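Local coordinates for fucolectin-related protein (Streptococcus pneumoniae, PDB 2J22), which binds fucose-containing glycans as a carbohydrate-binding module of a pneumococcal virulence factor, probably recognising blood group antigens, at residues N14-K19 and V142-Y147. Sequence-based numbering, arbitrary orientation.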
loop_
_atom_site.group_PDB
_atom_site.type_symbol
_atom_site.label_atom_id
_atom_site.label_comp_id
_atom_site.label_asym_id
_atom_site.label_seq_id
_atom_site.Cartn_x
_atom_site.Cartn_y
_atom_site.Cartn_z
ATOM N N ASN A 14 11.756 -2.282 -8.535
ATOM C CA ASN A 14 10.422 -1.931 -7.988
ATOM C C ASN A 14 9.389 -2.107 -9.058
ATOM O O ASN A 14 9.121 -1.203 -9.872
ATOM C CB ASN A 14 10.411 -0.511 -7.447
ATOM C CG ASN A 14 9.118 -0.159 -6.800
ATOM O OD1 ASN A 14 8.269 -1.026 -6.582
ATOM N ND2 ASN A 14 8.914 1.122 -6.566
ATOM N N ILE A 15 8.819 -3.295 -9.133
ATOM C CA ILE A 15 7.817 -3.479 -10.187
ATOM C C ILE A 15 6.460 -2.878 -9.875
ATOM O O ILE A 15 5.585 -2.899 -10.742
ATOM C CB ILE A 15 7.637 -4.965 -10.525
ATOM C CG1 ILE A 15 7.189 -5.714 -9.267
ATOM C CG2 ILE A 15 8.912 -5.498 -11.167
ATOM C CD1 ILE A 15 6.392 -7.026 -9.629
ATOM N N ALA A 16 6.256 -2.309 -8.687
ATOM C CA ALA A 16 4.987 -1.570 -8.438
ATOM C C ALA A 16 4.728 -0.426 -9.423
ATOM O O ALA A 16 3.558 -0.097 -9.731
ATOM C CB ALA A 16 4.951 -1.021 -6.984
ATOM N N LEU A 17 5.804 0.249 -9.835
ATOM C CA LEU A 17 5.692 1.483 -10.617
ATOM C C LEU A 17 4.699 1.387 -11.779
ATOM O O LEU A 17 4.857 0.556 -12.698
ATOM C CB LEU A 17 7.060 1.944 -11.125
ATOM C CG LEU A 17 8.033 2.234 -9.975
ATOM C CD1 LEU A 17 9.499 2.306 -10.450
ATOM C CD2 LEU A 17 7.589 3.535 -9.318
ATOM N N THR A 18 3.659 2.213 -11.692
ATOM C CA THR A 18 2.625 2.354 -12.736
ATOM C C THR A 18 1.746 1.108 -12.958
ATOM O O THR A 18 0.936 1.075 -13.901
ATOM C CB THR A 18 3.238 2.803 -14.091
ATOM O OG1 THR A 18 3.744 1.640 -14.774
ATOM C CG2 THR A 18 4.458 3.676 -13.906
ATOM N N LYS A 19 1.879 0.099 -12.089
ATOM C CA LYS A 19 0.923 -1.018 -12.107
ATOM C C LYS A 19 -0.465 -0.470 -11.892
ATOM O O LYS A 19 -0.625 0.680 -11.460
ATOM C CB LYS A 19 1.236 -2.033 -11.015
ATOM C CG LYS A 19 2.510 -2.812 -11.285
ATOM C CD LYS A 19 2.324 -3.699 -12.505
ATOM C CE LYS A 19 3.548 -4.610 -12.722
ATOM N NZ LYS A 19 4.747 -3.850 -13.212
ATOM N N VAL A 142 3.948 2.747 -2.058
ATOM C CA VAL A 142 4.019 1.292 -1.764
ATOM C C VAL A 142 4.969 0.733 -2.830
ATOM O O VAL A 142 4.710 0.821 -3.992
ATOM C CB VAL A 142 2.601 0.583 -1.870
ATOM C CG1 VAL A 142 2.697 -0.963 -1.730
ATOM C CG2 VAL A 142 1.564 1.177 -0.883
ATOM N N GLU A 143 6.101 0.219 -2.439
ATOM C CA GLU A 143 7.061 -0.350 -3.379
ATOM C C GLU A 143 7.112 -1.882 -3.245
ATOM O O GLU A 143 7.161 -2.428 -2.133
ATOM C CB GLU A 143 8.432 0.277 -3.105
ATOM C CG GLU A 143 8.416 1.817 -3.226
ATOM C CD GLU A 143 9.774 2.434 -2.951
ATOM O OE1 GLU A 143 10.568 1.767 -2.295
ATOM O OE2 GLU A 143 10.041 3.556 -3.441
ATOM N N VAL A 144 7.109 -2.552 -4.389
ATOM C CA VAL A 144 7.116 -4.026 -4.456
ATOM C C VAL A 144 8.319 -4.490 -5.323
ATOM O O VAL A 144 8.342 -4.308 -6.543
ATOM C CB VAL A 144 5.816 -4.617 -5.023
ATOM C CG1 VAL A 144 5.845 -6.179 -5.022
ATOM C CG2 VAL A 144 4.542 -4.075 -4.271
ATOM N N TYR A 145 9.295 -5.084 -4.654
ATOM C CA TYR A 145 10.587 -5.494 -5.212
ATOM C C TYR A 145 10.636 -6.994 -5.606
ATOM O O TYR A 145 10.258 -7.871 -4.811
ATOM C CB TYR A 145 11.657 -5.227 -4.161
ATOM C CG TYR A 145 11.859 -3.741 -3.987
ATOM C CD1 TYR A 145 12.690 -3.043 -4.859
ATOM C CD2 TYR A 145 11.183 -3.023 -2.984
ATOM C CE1 TYR A 145 12.876 -1.652 -4.744
ATOM C CE2 TYR A 145 11.386 -1.624 -2.836
ATOM C CZ TYR A 145 12.211 -0.965 -3.732
ATOM O OH TYR A 145 12.391 0.406 -3.683
ATOM N N THR A 146 11.078 -7.261 -6.829
ATOM C CA THR A 146 11.400 -8.635 -7.237
ATOM C C THR A 146 12.842 -8.614 -7.731
ATOM O O THR A 146 13.416 -7.541 -7.946
ATOM C CB THR A 146 10.462 -9.157 -8.391
ATOM O OG1 THR A 146 10.751 -8.430 -9.598
ATOM C CG2 THR A 146 8.989 -8.873 -8.096
ATOM N N TYR A 147 13.397 -9.793 -7.957
ATOM C CA TYR A 147 14.776 -9.962 -8.414
ATOM C C TYR A 147 15.364 -10.909 -7.391
ATOM O O TYR A 147 15.031 -12.102 -7.376
HETATM O O HOH W 1 6.102 2.324 -6.149
#
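The side-chain amide of N14 reaches over the strand edge and bonds to the backbone of V144: V144 N donates to N14 OD1 at 2.9 Å. A chi1 of -176° sets N14 CG anti to its backbone N, and the amide is then turned (chi2 10°) so that OD1 also accepts from A16 N at 3.2 Å, closing an Asx turn. The two N-H groups approach OD1 from opposite faces of the amide plane, so this one oxygen joins the turn to the strand. At the other end of the amide, ND2 donates to a water that in turn donates to V142 O, carrying the link two residues back along the strand.

Backbone bonding is slight. I15 N gives V144 O a weak, bent bond of 2.8 Å (127° at the hydrogen), next to the antiparallel non-hydrogen-bonded pair N14-Y145.

On the face bearing N14 and Y145, N14 CB lies obliquely against the tyrosine ring, 3.8 Å from Y145 CE1, while Y145 OH donates to E143 OE1 from above the carboxylate plane. The extended E143 crosses N14 at about a right angle, and its CG packs 3.4 Å from N14 ND2. Apolar contacts flank the bonds: I15 CD1 meets T146 CG2 at 3.5 Å, and A16 CB rests 4.1 Å from V144 CG2.

K19 N to A16 O closes the type II turn A16-K19, and K19 NZ bonds back to I15 O, in its carbonyl plane, at 2.8 Å. The contact thus lays the end of strand 13-14 and the first residues of the following loop, I15 and A16, along one edge of strand 139-146, in the galactose-binding-like beta-sandwich; strand 67-77 pairs with its other edge, through I74 and E71, and I62 of strand 59-64, in the second sheet, touches A16.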